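Local coordinates for protein putative pterin-4-alpha-carbinolamine dehydratase (PDB 3JST) that probably catalyses the dehydration of 4a-hydroxytetrahydrobiopterin to 6,7-dihydrobiopterin, at residues 42-50 and 62-70; 29-37 and 85-96. All coordinates share one frame; numbering follows the deposited sequence.

Contact 1 (42-50 and 62-70); sequences AFGFMAQAA and WFNAYNRVD
A helix lying on a beta hairpin is the setting in which Met46 and Ala49 of 42-50 meet Trp62 of 62-70. The Met46 chain bends at chi3 (76°), which lays its methyl over the indole: CE stands 3.9 Å from the centroid of the six-membered ring of Trp62, close to the ring normal, in a CH-pi contact. The Met46 sulfur lies farther out above the same face, a Met-aromatic contact, and touches CB of Asn64 at 3.8 Å. The far rim of the indole reaches the helix, Trp62 CH2 lying 3.3 Å from the backbone O of Met46 and Trp62 CZ3 3.6 Å from Ala49 CB. Strands 61-65 and 68-73 form the hairpin, closed by a type II' turn from Ala65 to Arg68. Asn64, just before the turn, braces it: its ND2 donates to Tyr66 O and to Arg68 O, 2.9 Å each, approaching both carbonyls from above their planes. Arg68 O also accepts from Ala65 N. Val69 divides its branches, CG1 reaching Phe45 CE2 at 4.0 Å and CG2 reaching Ala42 CB at 3.9 Å. Beyond the hairpin, the Phe45 ring meets Phe34 and Phe36 and touches Met92 of helix 83-96.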
ATOM      1  N   ALA A  42      -5.976  -2.923  14.334  1.00  8.40           N
ATOM      2  CA  ALA A  42      -6.132  -3.045  12.884  1.00  8.55           C
ATOM      3  C   ALA A  42      -7.113  -2.012  12.332  1.00  8.69           C
ATOM      4  O   ALA A  42      -6.875  -1.425  11.276  1.00  8.57           O
ATOM      5  CB  ALA A  42      -6.595  -4.452  12.510  1.00  8.60           C
ATOM      6  N   PHE A  43      -8.219  -1.801  13.041  1.00  8.86           N
ATOM      7  CA  PHE A  43      -9.225  -0.837  12.604  1.00  9.05           C
ATOM      8  C   PHE A  43      -8.708   0.601  12.689  1.00  8.85           C
ATOM      9  O   PHE A  43      -8.986   1.416  11.807  1.00  8.98           O
ATOM     10  CB  PHE A  43     -10.518  -0.973  13.408  1.00  9.24           C
ATOM     11  CG  PHE A  43     -11.582   0.003  12.987  1.00  9.92           C
ATOM     12  CD1 PHE A  43     -12.107  -0.046  11.708  1.00 10.23           C
ATOM     13  CD2 PHE A  43     -12.043   0.979  13.864  1.00 11.32           C
ATOM     14  CE1 PHE A  43     -13.078   0.860  11.300  1.00 10.36           C
ATOM     15  CE2 PHE A  43     -13.014   1.881  13.467  1.00 11.76           C
ATOM     16  CZ  PHE A  43     -13.530   1.819  12.177  1.00 11.25           C
ATOM     17  N   GLY A  44      -7.957   0.908  13.744  1.00  8.58           N
ATOM     18  CA  GLY A  44      -7.287   2.203  13.861  1.00  8.45           C
ATOM     19  C   GLY A  44      -6.366   2.481  12.683  1.00  8.16           C
ATOM     20  O   GLY A  44      -6.347   3.591  12.147  1.00  7.90           O
ATOM     21  N   PHE A  45      -5.603   1.463  12.291  1.00  7.96           N
ATOM     22  CA  PHE A  45      -4.734   1.533  11.112  1.00  8.04           C
ATOM     23  C   PHE A  45      -5.551   1.817   9.854  1.00  7.81           C
ATOM     24  O   PHE A  45      -5.203   2.698   9.077  1.00  7.78           O
ATOM     25  CB  PHE A  45      -3.934   0.228  10.964  1.00  8.12           C
ATOM     26  CG  PHE A  45      -3.326   0.025   9.606  1.00  8.90           C
ATOM     27  CD1 PHE A  45      -2.072   0.532   9.308  1.00  9.76           C
ATOM     28  CD2 PHE A  45      -4.000  -0.698   8.632  1.00  9.00           C
ATOM     29  CE1 PHE A  45      -1.510   0.337   8.053  1.00 10.08           C
ATOM     30  CE2 PHE A  45      -3.443  -0.898   7.378  1.00  9.77           C
ATOM     31  CZ  PHE A  45      -2.195  -0.381   7.088  1.00  9.90           C
ATOM     32  N   MET A  46      -6.643   1.080   9.670  1.00  7.85           N
ATOM     33  CA  MET A  46      -7.516   1.272   8.512  1.00  8.07           C
ATOM     34  C   MET A  46      -8.151   2.664   8.501  1.00  7.84           C
ATOM     35  O   MET A  46      -8.261   3.288   7.449  1.00  7.84           O
ATOM     36  CB  MET A  46      -8.602   0.189   8.456  1.00  8.13           C
ATOM     37  CG  MET A  46      -8.051  -1.212   8.162  1.00  8.89           C
ATOM     38  SD  MET A  46      -9.319  -2.483   8.012  1.00 10.89           S
ATOM     39  CE  MET A  46      -9.968  -2.110   6.381  1.00 10.05           C
ATOM     40  N   ALA A  47      -8.548   3.151   9.676  1.00  7.48           N
ATOM     41  CA  ALA A  47      -9.119   4.493   9.809  1.00  7.20           C
ATOM     42  C   ALA A  47      -8.123   5.566   9.361  1.00  7.10           C
ATOM     43  O   ALA A  47      -8.462   6.445   8.572  1.00  6.68           O
ATOM     44  CB  ALA A  47      -9.567   4.743  11.254  1.00  7.05           C
ATOM     45  N   GLN A  48      -6.890   5.473   9.851  1.00  7.06           N
ATOM     46  CA  GLN A  48      -5.845   6.429   9.473  1.00  6.97           C
ATOM     47  C   GLN A  48      -5.489   6.345   7.990  1.00  7.20           C
ATOM     48  O   GLN A  48      -5.316   7.371   7.340  1.00  7.26           O
ATOM     49  CB  GLN A  48      -4.597   6.225  10.325  1.00  6.80           C
ATOM     50  CG  GLN A  48      -4.822   6.590  11.781  1.00  6.81           C
ATOM     51  CD  GLN A  48      -3.551   6.591  12.592  1.00  7.08           C
ATOM     52  OE1 GLN A  48      -3.399   5.798  13.528  1.00  7.46           O
ATOM     53  NE2 GLN A  48      -2.630   7.485  12.249  1.00  5.36           N
ATOM     54  N   ALA A  49      -5.375   5.124   7.472  1.00  7.16           N
ATOM     55  CA  ALA A  49      -5.077   4.897   6.055  1.00  7.41           C
ATOM     56  C   ALA A  49      -6.188   5.425   5.151  1.00  7.35           C
ATOM     57  O   ALA A  49      -5.909   5.978   4.083  1.00  7.68           O
ATOM     58  CB  ALA A  49      -4.838   3.405   5.791  1.00  7.27           C
ATOM     59  N   ALA A  50      -7.434   5.258   5.590  1.00  7.12           N
ATOM     60  CA  ALA A  50      -8.607   5.769   4.873  1.00  7.04           C
ATOM     61  C   ALA A  50      -8.564   7.290   4.707  1.00  7.07           C
ATOM     62  O   ALA A  50      -8.888   7.813   3.637  1.00  6.87           O
ATOM     63  CB  ALA A  50      -9.884   5.356   5.595  1.00  7.01           C
ATOM     64  N   TRP A  62      -7.936  -3.816  -0.139  1.00 10.71           N
ATOM     65  CA  TRP A  62      -7.536  -4.387   1.145  1.00  9.95           C
ATOM     66  C   TRP A  62      -8.562  -5.304   1.796  1.00  9.56           C
ATOM     67  O   TRP A  62      -9.764  -5.152   1.614  1.00  8.75           O
ATOM     68  CB  TRP A  62      -7.047  -3.300   2.126  1.00 10.01           C
ATOM     69  CG  TRP A  62      -7.979  -2.158   2.426  1.00  9.29           C
ATOM     70  CD1 TRP A  62      -9.219  -1.920   1.890  1.00  9.50           C
ATOM     71  CD2 TRP A  62      -7.714  -1.062   3.318  1.00  9.57           C
ATOM     72  NE1 TRP A  62      -9.743  -0.758   2.409  1.00  9.51           N
ATOM     73  CE2 TRP A  62      -8.840  -0.212   3.285  1.00  9.11           C
ATOM     74  CE3 TRP A  62      -6.635  -0.722   4.150  1.00  9.52           C
ATOM     75  CZ2 TRP A  62      -8.920   0.956   4.053  1.00 10.22           C
ATOM     76  CZ3 TRP A  62      -6.715   0.441   4.912  1.00 10.13           C
ATOM     77  CH2 TRP A  62      -7.852   1.265   4.857  1.00 10.11           C
ATOM     78  N   PHE A  63      -8.033  -6.278   2.534  1.00  9.25           N
ATOM     79  CA  PHE A  63      -8.814  -7.324   3.179  1.00  8.99           C
ATOM     80  C   PHE A  63      -8.483  -7.284   4.659  1.00  8.58           C
ATOM     81  O   PHE A  63      -7.312  -7.144   5.024  1.00  8.45           O
ATOM     82  CB  PHE A  63      -8.433  -8.691   2.591  1.00  8.91           C
ATOM     83  CG  PHE A  63      -8.997  -9.870   3.348  1.00  9.84           C
ATOM     84  CD1 PHE A  63     -10.280 -10.332   3.091  1.00 10.39           C
ATOM     85  CD2 PHE A  63      -8.235 -10.525   4.315  1.00 10.75           C
ATOM     86  CE1 PHE A  63     -10.799 -11.422   3.787  1.00 10.89           C
ATOM     87  CE2 PHE A  63      -8.745 -11.619   5.014  1.00 10.72           C
ATOM     88  CZ  PHE A  63     -10.026 -12.068   4.750  1.00 10.95           C
ATOM     89  N   ASN A  64      -9.505  -7.402   5.501  1.00  7.94           N
ATOM     90  CA  ASN A  64      -9.312  -7.491   6.949  1.00  7.62           C
ATOM     91  C   ASN A  64     -10.050  -8.698   7.520  1.00  7.37           C
ATOM     92  O   ASN A  64     -11.159  -9.021   7.094  1.00  7.11           O
ATOM     93  CB  ASN A  64      -9.759  -6.188   7.632  1.00  7.28           C
ATOM     94  CG  ASN A  64      -9.955  -6.335   9.135  1.00  6.81           C
ATOM     95  OD1 ASN A  64     -11.079  -6.272   9.623  1.00  5.57           O
ATOM     96  ND2 ASN A  64      -8.863  -6.533   9.874  1.00  6.60           N
ATOM     97  N   ALA A  65      -9.399  -9.377   8.457  1.00  7.31           N
ATOM     98  CA  ALA A  65     -10.001 -10.455   9.229  1.00  7.34           C
ATOM     99  C   ALA A  65      -9.427 -10.362  10.637  1.00  7.52           C
ATOM    100  O   ALA A  65      -8.269 -10.700  10.856  1.00  6.99           O
ATOM    101  CB  ALA A  65      -9.686 -11.809   8.609  1.00  7.43           C
ATOM    102  N   TYR A  66     -10.236  -9.867  11.572  1.00  7.76           N
ATOM    103  CA  TYR A  66      -9.794  -9.591  12.941  1.00  8.09           C
ATOM    104  C   TYR A  66      -8.526  -8.714  12.949  1.00  8.19           C
ATOM    105  O   TYR A  66      -8.605  -7.530  12.623  1.00  7.67           O
ATOM    106  CB  TYR A  66      -9.634 -10.900  13.743  1.00  8.39           C
ATOM    107  CG  TYR A  66      -9.357 -10.686  15.223  1.00  9.39           C
ATOM    108  CD1 TYR A  66     -10.270 -10.013  16.026  1.00 10.67           C
ATOM    109  CD2 TYR A  66      -8.185 -11.150  15.814  1.00 10.82           C
ATOM    110  CE1 TYR A  66     -10.023  -9.796  17.372  1.00 11.49           C
ATOM    111  CE2 TYR A  66      -7.930 -10.941  17.168  1.00 11.58           C
ATOM    112  CZ  TYR A  66      -8.853 -10.264  17.939  1.00 11.99           C
ATOM    113  OH  TYR A  66      -8.618 -10.056  19.281  1.00 13.47           O
ATOM    114  N   ASN A  67      -7.365  -9.288  13.262  1.00  8.50           N
ATOM    115  CA  ASN A  67      -6.141  -8.496  13.427  1.00  9.18           C
ATOM    116  C   ASN A  67      -5.238  -8.436  12.192  1.00  9.55           C
ATOM    117  O   ASN A  67      -4.162  -7.826  12.236  1.00  9.65           O
ATOM    118  CB  ASN A  67      -5.341  -9.012  14.628  1.00  9.34           C
ATOM    119  CG  ASN A  67      -4.859 -10.442  14.447  1.00  9.59           C
ATOM    120  OD1 ASN A  67      -5.421 -11.210  13.663  1.00  8.99           O
ATOM    121  ND2 ASN A  67      -3.817 -10.808  15.183  1.00 11.11           N
ATOM    122  N   ARG A  68      -5.669  -9.064  11.098  1.00  9.99           N
ATOM    123  CA  ARG A  68      -4.896  -9.077   9.854  1.00 10.40           C
ATOM    124  C   ARG A  68      -5.462  -8.081   8.864  1.00 10.09           C
ATOM    125  O   ARG A  68      -6.673  -8.041   8.657  1.00  9.75           O
ATOM    126  CB  ARG A  68      -4.921 -10.468   9.213  1.00 10.98           C
ATOM    127  CG  ARG A  68      -4.185 -11.526  10.008  1.00 13.22           C
ATOM    128  CD  ARG A  68      -4.238 -12.889   9.330  1.00 16.51           C
ATOM    129  NE  ARG A  68      -5.480 -13.614   9.625  1.00 18.32           N
ATOM    130  CZ  ARG A  68      -6.426 -13.947   8.742  1.00 19.78           C
ATOM    131  NH1 ARG A  68      -6.319 -13.638   7.451  1.00 20.04           N
ATOM    132  NH2 ARG A  68      -7.498 -14.618   9.158  1.00 20.41           N
ATOM    133  N   VAL A  69      -4.584  -7.289   8.249  1.00  9.59           N
ATOM    134  CA  VAL A  69      -4.963  -6.448   7.118  1.00  9.76           C
ATOM    135  C   VAL A  69      -4.002  -6.689   5.954  1.00  9.98           C
ATOM    136  O   VAL A  69      -2.802  -6.430   6.077  1.00 10.09           O
ATOM    137  CB  VAL A  69      -4.957  -4.938   7.461  1.00  9.82           C
ATOM    138  CG1 VAL A  69      -5.599  -4.151   6.327  1.00  9.21           C
ATOM    139  CG2 VAL A  69      -5.668  -4.675   8.779  1.00  9.17           C
ATOM    140  N   ASP A  70      -4.531  -7.206   4.845  1.00  9.93           N
ATOM    141  CA  ASP A  70      -3.750  -7.419   3.632  1.00 10.09           C
ATOM    142  C   ASP A  70      -4.051  -6.296   2.659  1.00  9.89           C
ATOM    143  O   ASP A  70      -5.209  -6.062   2.331  1.00  9.59           O
ATOM    144  CB  ASP A  70      -4.108  -8.760   2.983  1.00 10.12           C
ATOM    145  CG  ASP A  70      -3.914  -9.930   3.921  1.00 10.75           C
ATOM    146  OD1 ASP A  70      -2.933  -9.922   4.688  1.00 11.21           O
ATOM    147  OD2 ASP A  70      -4.756 -10.850   3.899  1.00 11.97           O
TER

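Contact 2 (29-37 and 85-96); sequences AITRSFKFK and DIKMARKMNAIA
Ile30, Phe34 and Phe36 of 29-37 make apolar contacts with Ala89, Met92 and Ala96 of the C-terminal helix. At one end Ile30 CD1 lies 4.1 Å from Ala89 CB and also approaches Ile86 CD1; Met11 and Leu15 of helix 8-16 pack on the same isoleucine. At the other end Ala96 CB sits 3.7 Å from Phe34 CE1 and 4.1 Å from Phe36 CE1, while Phe34 CZ touches Met92 CB at 4.0 Å. Strand and helix run nearly parallel, 13° apart, and the alternating residues Ile30, Arg32 and Phe34 face the helix, in the manner of a two-layer alpha/beta fold with helices on one side of an antiparallel sheet. The polar contacts centre on Arg32. With CG anti to the backbone N (178°) and the chain extended as far as NE, its NH2 donates to Asn93 OD1 at 2.8 Å. The oxygen lies in the guanidinium plane, but the donor stands above the amide plane, the two groups being almost perpendicular. Asn93 OD1 also accepts from Trp21 NE1, and Asn93 ND2 binds Asp19 O, which fixes the amide's rotation. A water bridges Arg32 NH2 and Asn93 O. Within the strand, Phe34 CD1 lies over one face of the Arg32 guanidinium.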
ATOM      1  N   ALA A  29       1.474  -4.550  -9.228  1.00 12.09           N
ATOM      2  CA  ALA A  29       0.941  -4.088  -7.959  1.00 11.65           C
ATOM      3  C   ALA A  29       1.900  -4.483  -6.838  1.00 11.29           C
ATOM      4  O   ALA A  29       2.729  -5.388  -7.006  1.00 11.15           O
ATOM      5  CB  ALA A  29      -0.455  -4.689  -7.718  1.00 11.57           C
ATOM      6  N   ILE A  30       1.796  -3.801  -5.702  1.00 10.84           N
ATOM      7  CA  ILE A  30       2.605  -4.144  -4.530  1.00 10.73           C
ATOM      8  C   ILE A  30       1.705  -4.482  -3.351  1.00 10.76           C
ATOM      9  O   ILE A  30       0.555  -4.034  -3.287  1.00 10.90           O
ATOM     10  CB  ILE A  30       3.603  -3.018  -4.155  1.00 10.79           C
ATOM     11  CG1 ILE A  30       2.873  -1.717  -3.793  1.00 10.47           C
ATOM     12  CG2 ILE A  30       4.584  -2.789  -5.307  1.00 10.36           C
ATOM     13  CD1 ILE A  30       3.801  -0.597  -3.306  1.00 10.31           C
ATOM     14  N   THR A  31       2.225  -5.279  -2.424  1.00 10.82           N
ATOM     15  CA  THR A  31       1.408  -5.799  -1.344  1.00 10.74           C
ATOM     16  C   THR A  31       2.186  -5.985  -0.041  1.00 10.85           C
ATOM     17  O   THR A  31       3.385  -6.270  -0.048  1.00 10.42           O
ATOM     18  CB  THR A  31       0.726  -7.137  -1.760  1.00 10.77           C
ATOM     19  OG1 THR A  31      -0.273  -7.495  -0.794  1.00 10.11           O
ATOM     20  CG2 THR A  31       1.750  -8.269  -1.902  1.00 10.85           C
ATOM     21  N   ARG A  32       1.487  -5.775   1.071  1.00 10.88           N
ATOM     22  CA  ARG A  32       1.971  -6.150   2.389  1.00 11.15           C
ATOM     23  C   ARG A  32       0.811  -6.702   3.219  1.00 11.22           C
ATOM     24  O   ARG A  32      -0.326  -6.220   3.121  1.00 11.31           O
ATOM     25  CB  ARG A  32       2.600  -4.959   3.117  1.00 11.23           C
ATOM     26  CG  ARG A  32       3.086  -5.315   4.526  1.00 11.60           C
ATOM     27  CD  ARG A  32       3.913  -4.226   5.185  1.00 12.27           C
ATOM     28  NE  ARG A  32       4.344  -4.657   6.515  1.00 13.62           N
ATOM     29  CZ  ARG A  32       4.855  -3.870   7.461  1.00 14.71           C
ATOM     30  NH1 ARG A  32       5.203  -4.397   8.631  1.00 15.44           N
ATOM     31  NH2 ARG A  32       5.026  -2.566   7.254  1.00 14.80           N
ATOM     32  N   SER A  33       1.111  -7.713   4.022  1.00 11.35           N
ATOM     33  CA  SER A  33       0.186  -8.244   5.005  1.00 11.56           C
ATOM     34  C   SER A  33       0.600  -7.721   6.370  1.00 11.65           C
ATOM     35  O   SER A  33       1.694  -8.028   6.857  1.00 11.48           O
ATOM     36  CB  SER A  33       0.212  -9.772   4.999  1.00 11.73           C
ATOM     37  OG  SER A  33      -0.271 -10.273   3.766  1.00 12.12           O
ATOM     38  N   PHE A  34      -0.264  -6.903   6.962  1.00 11.77           N
ATOM     39  CA  PHE A  34      -0.044  -6.370   8.295  1.00 11.73           C
ATOM     40  C   PHE A  34      -0.701  -7.305   9.302  1.00 11.89           C
ATOM     41  O   PHE A  34      -1.783  -7.843   9.048  1.00 11.40           O
ATOM     42  CB  PHE A  34      -0.641  -4.968   8.426  1.00 11.71           C
ATOM     43  CG  PHE A  34       0.010  -3.937   7.538  1.00 11.92           C
ATOM     44  CD1 PHE A  34       1.031  -3.127   8.025  1.00 12.33           C
ATOM     45  CD2 PHE A  34      -0.405  -3.771   6.219  1.00 11.83           C
ATOM     46  CE1 PHE A  34       1.630  -2.167   7.211  1.00 11.69           C
ATOM     47  CE2 PHE A  34       0.184  -2.821   5.399  1.00 11.68           C
ATOM     48  CZ  PHE A  34       1.204  -2.014   5.896  1.00 12.50           C
ATOM     49  N   LYS A  35      -0.033  -7.492  10.435  1.00 12.05           N
ATOM     50  CA  LYS A  35      -0.550  -8.282  11.538  1.00 12.47           C
ATOM     51  C   LYS A  35      -0.485  -7.424  12.793  1.00 12.19           C
ATOM     52  O   LYS A  35       0.596  -7.041  13.233  1.00 12.40           O
ATOM     53  CB  LYS A  35       0.289  -9.546  11.716  1.00 12.92           C
ATOM     54  CG  LYS A  35      -0.239 -10.528  12.755  1.00 15.13           C
ATOM     55  CD  LYS A  35      -1.402 -11.353  12.215  1.00 17.75           C
ATOM     56  CE  LYS A  35      -1.723 -12.534  13.127  1.00 19.51           C
ATOM     57  NZ  LYS A  35      -0.587 -13.495  13.213  1.00 20.79           N
ATOM     58  N   PHE A  36      -1.645  -7.114  13.356  1.00 11.77           N
ATOM     59  CA  PHE A  36      -1.733  -6.307  14.565  1.00 11.47           C
ATOM     60  C   PHE A  36      -2.084  -7.192  15.753  1.00 11.40           C
ATOM     61  O   PHE A  36      -2.329  -8.385  15.592  1.00 11.33           O
ATOM     62  CB  PHE A  36      -2.764  -5.203  14.364  1.00 11.40           C
ATOM     63  CG  PHE A  36      -2.452  -4.310  13.202  1.00 11.07           C
ATOM     64  CD1 PHE A  36      -1.516  -3.293  13.331  1.00 10.73           C
ATOM     65  CD2 PHE A  36      -3.057  -4.510  11.969  1.00 10.78           C
ATOM     66  CE1 PHE A  36      -1.213  -2.468  12.259  1.00 11.40           C
ATOM     67  CE2 PHE A  36      -2.760  -3.689  10.893  1.00 10.76           C
ATOM     68  CZ  PHE A  36      -1.834  -2.666  11.038  1.00 10.82           C
ATOM     69  N   LYS A  37      -2.084  -6.626  16.953  1.00 11.42           N
ATOM     70  CA  LYS A  37      -2.351  -7.428  18.142  1.00 11.48           C
ATOM     71  C   LYS A  37      -3.832  -7.774  18.295  1.00 11.00           C
ATOM     72  O   LYS A  37      -4.167  -8.790  18.902  1.00 11.17           O
ATOM     73  CB  LYS A  37      -1.799  -6.759  19.409  1.00 12.00           C
ATOM     74  CG  LYS A  37      -2.475  -5.459  19.835  1.00 13.64           C
ATOM     75  CD  LYS A  37      -2.052  -5.095  21.265  1.00 15.49           C
ATOM     76  CE  LYS A  37      -2.153  -3.600  21.535  1.00 16.73           C
ATOM     77  NZ  LYS A  37      -1.210  -2.822  20.676  1.00 17.84           N
ATOM     78  N   ASP A  85       1.157   4.883  -5.155  1.00  9.18           N
ATOM     79  CA  ASP A  85       1.225   3.614  -4.440  1.00  9.22           C
ATOM     80  C   ASP A  85       2.393   3.610  -3.465  1.00  9.32           C
ATOM     81  O   ASP A  85       2.279   3.114  -2.342  1.00  8.85           O
ATOM     82  CB  ASP A  85       1.363   2.461  -5.431  1.00  9.26           C
ATOM     83  CG  ASP A  85       0.216   2.416  -6.409  1.00  9.15           C
ATOM     84  OD1 ASP A  85      -0.935   2.285  -5.939  1.00  9.37           O
ATOM     85  OD2 ASP A  85       0.463   2.535  -7.631  1.00  8.02           O
ATOM     86  N   ILE A  86       3.510   4.186  -3.898  1.00  9.61           N
ATOM     87  CA  ILE A  86       4.681   4.330  -3.038  1.00  9.95           C
ATOM     88  C   ILE A  86       4.361   5.229  -1.840  1.00 10.10           C
ATOM     89  O   ILE A  86       4.730   4.913  -0.718  1.00 10.36           O
ATOM     90  CB  ILE A  86       5.898   4.905  -3.805  1.00  9.73           C
ATOM     91  CG1 ILE A  86       6.228   4.060  -5.051  1.00  9.82           C
ATOM     92  CG2 ILE A  86       7.111   4.998  -2.885  1.00  9.57           C
ATOM     93  CD1 ILE A  86       6.277   2.547  -4.823  1.00  9.61           C
ATOM     94  N   LYS A  87       3.679   6.343  -2.083  1.00 10.46           N
ATOM     95  CA  LYS A  87       3.281   7.254  -1.001  1.00 10.87           C
ATOM     96  C   LYS A  87       2.363   6.565   0.011  1.00 10.77           C
ATOM     97  O   LYS A  87       2.525   6.728   1.227  1.00 10.58           O
ATOM     98  CB  LYS A  87       2.594   8.502  -1.566  1.00 10.95           C
ATOM     99  CG  LYS A  87       3.539   9.451  -2.270  1.00 12.23           C
ATOM    100  CD  LYS A  87       2.811  10.642  -2.881  1.00 14.08           C
ATOM    101  CE  LYS A  87       2.572  11.734  -1.863  1.00 15.86           C
ATOM    102  NZ  LYS A  87       1.906  12.925  -2.471  1.00 18.17           N
ATOM    103  N   MET A  88       1.406   5.794  -0.495  1.00 10.86           N
ATOM    104  CA  MET A  88       0.455   5.096   0.362  1.00 11.21           C
ATOM    105  C   MET A  88       1.153   4.018   1.191  1.00 11.10           C
ATOM    106  O   MET A  88       0.922   3.917   2.390  1.00 11.02           O
ATOM    107  CB  MET A  88      -0.681   4.489  -0.471  1.00 11.28           C
ATOM    108  CG  MET A  88      -1.698   3.680   0.332  1.00 12.16           C
ATOM    109  SD  MET A  88      -2.503   4.617   1.644  1.00 14.00           S
ATOM    110  CE  MET A  88      -3.761   5.486   0.698  1.00 13.53           C
ATOM    111  N   ALA A  89       2.009   3.223   0.554  1.00 11.02           N
ATOM    112  CA  ALA A  89       2.765   2.191   1.265  1.00 11.30           C
ATOM    113  C   ALA A  89       3.641   2.810   2.357  1.00 11.57           C
ATOM    114  O   ALA A  89       3.705   2.302   3.476  1.00 11.21           O
ATOM    115  CB  ALA A  89       3.615   1.383   0.292  1.00 11.05           C
ATOM    116  N   ARG A  90       4.303   3.913   2.017  1.00 11.82           N
ATOM    117  CA  ARG A  90       5.118   4.663   2.965  1.00 12.30           C
ATOM    118  C   ARG A  90       4.297   5.123   4.169  1.00 11.90           C
ATOM    119  O   ARG A  90       4.718   4.931   5.307  1.00 11.60           O
ATOM    120  CB  ARG A  90       5.762   5.870   2.268  1.00 12.72           C
ATOM    121  CG  ARG A  90       6.598   6.770   3.174  1.00 14.87           C
ATOM    122  CD  ARG A  90       7.181   7.973   2.426  1.00 16.10           C
ATOM    123  NE  ARG A  90       7.911   7.576   1.225  1.00 17.51           N
ATOM    124  CZ  ARG A  90       7.715   8.060  -0.006  1.00 18.14           C
ATOM    125  NH1 ARG A  90       6.800   8.995  -0.256  1.00 18.64           N
ATOM    126  NH2 ARG A  90       8.460   7.603  -1.007  1.00 17.73           N
ATOM    127  N   LYS A  91       3.130   5.719   3.909  1.00 11.70           N
ATOM    128  CA  LYS A  91       2.259   6.231   4.975  1.00 11.72           C
ATOM    129  C   LYS A  91       1.729   5.101   5.849  1.00 11.44           C
ATOM    130  O   LYS A  91       1.704   5.220   7.075  1.00 11.01           O
ATOM    131  CB  LYS A  91       1.078   7.018   4.399  1.00 11.78           C
ATOM    132  CG  LYS A  91       0.206   7.709   5.452  1.00 12.63           C
ATOM    133  CD  LYS A  91       0.936   8.878   6.129  1.00 14.16           C
ATOM    134  CE  LYS A  91      -0.035   9.734   6.926  1.00 14.74           C
ATOM    135  NZ  LYS A  91       0.613  10.914   7.553  1.00 14.91           N
ATOM    136  N   MET A  92       1.298   4.016   5.206  1.00 11.19           N
ATOM    137  CA  MET A  92       0.835   2.826   5.922  1.00 10.87           C
ATOM    138  C   MET A  92       1.915   2.274   6.845  1.00 10.95           C
ATOM    139  O   MET A  92       1.632   1.911   7.986  1.00 10.87           O
ATOM    140  CB  MET A  92       0.384   1.747   4.942  1.00 10.62           C
ATOM    141  CG  MET A  92      -0.991   2.008   4.363  1.00 10.55           C
ATOM    142  SD  MET A  92      -1.518   0.755   3.186  1.00 10.51           S
ATOM    143  CE  MET A  92      -3.234   1.232   2.979  1.00 10.32           C
ATOM    144  N   ASN A  93       3.149   2.215   6.347  1.00 10.84           N
ATOM    145  CA  ASN A  93       4.279   1.784   7.168  1.00 10.94           C
ATOM    146  C   ASN A  93       4.503   2.695   8.375  1.00 10.86           C
ATOM    147  O   ASN A  93       4.854   2.215   9.455  1.00 10.73           O
ATOM    148  CB  ASN A  93       5.559   1.663   6.329  1.00 10.78           C
ATOM    149  CG  ASN A  93       5.676   0.315   5.638  1.00 11.27           C
ATOM    150  OD1 ASN A  93       4.684  -0.399   5.485  1.00 10.56           O
ATOM    151  ND2 ASN A  93       6.893  -0.048   5.231  1.00 11.03           N
ATOM    152  N   ALA A  94       4.289   3.997   8.188  1.00 10.90           N
ATOM    153  CA  ALA A  94       4.416   4.966   9.274  1.00 11.12           C
ATOM    154  C   ALA A  94       3.297   4.784  10.303  1.00 11.34           C
ATOM    155  O   ALA A  94       3.546   4.824  11.504  1.00 11.30           O
ATOM    156  CB  ALA A  94       4.411   6.398   8.725  1.00 10.94           C
ATOM    157  N   ILE A  95       2.074   4.573   9.826  1.00 11.73           N
ATOM    158  CA  ILE A  95       0.928   4.365  10.713  1.00 12.09           C
ATOM    159  C   ILE A  95       1.117   3.084  11.535  1.00 12.45           C
ATOM    160  O   ILE A  95       0.964   3.098  12.754  1.00 12.54           O
ATOM    161  CB  ILE A  95      -0.400   4.270   9.921  1.00 12.12           C
ATOM    162  CG1 ILE A  95      -0.723   5.594   9.216  1.00 12.07           C
ATOM    163  CG2 ILE A  95      -1.557   3.896  10.851  1.00 12.37           C
ATOM    164  CD1 ILE A  95      -1.716   5.429   8.072  1.00 12.40           C
ATOM    165  N   ALA A  96       1.463   1.992  10.856  1.00 12.81           N
ATOM    166  CA  ALA A  96       1.623   0.686  11.495  1.00 13.40           C
ATOM    167  C   ALA A  96       2.784   0.631  12.485  1.00 14.02           C
ATOM    168  O   ALA A  96       2.717  -0.091  13.473  1.00 13.97           O
ATOM    169  CB  ALA A  96       1.800  -0.401  10.437  1.00 13.23           C
TER
HETATM  170  O   HOH W   1       5.479  -0.596   9.468  1.00 22.91           O

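From the N terminus, the chain passes helix 8-16 and strand 22-23 and enters strand 30-35, the first half of contact 2. Helix 39-56 follows, carrying 42-50, and the chain returns through 62-70 to close contact 1, a short loop with 11 residues between its segments. Strand 68-73 then leads to helix 83-96, where 85-96 closes contact 2 around the whole of contact 1. The two meet in the sheet: strands 30-35 and 68-73 are antiparallel neighbours, with Phe34 N 2.7 Å from Val69 O. Above it, Ile95 of helix 83-96 touches Phe45 of helix 39-56 and Met92 touches Ala49, the two helices lying side by side on the sheet.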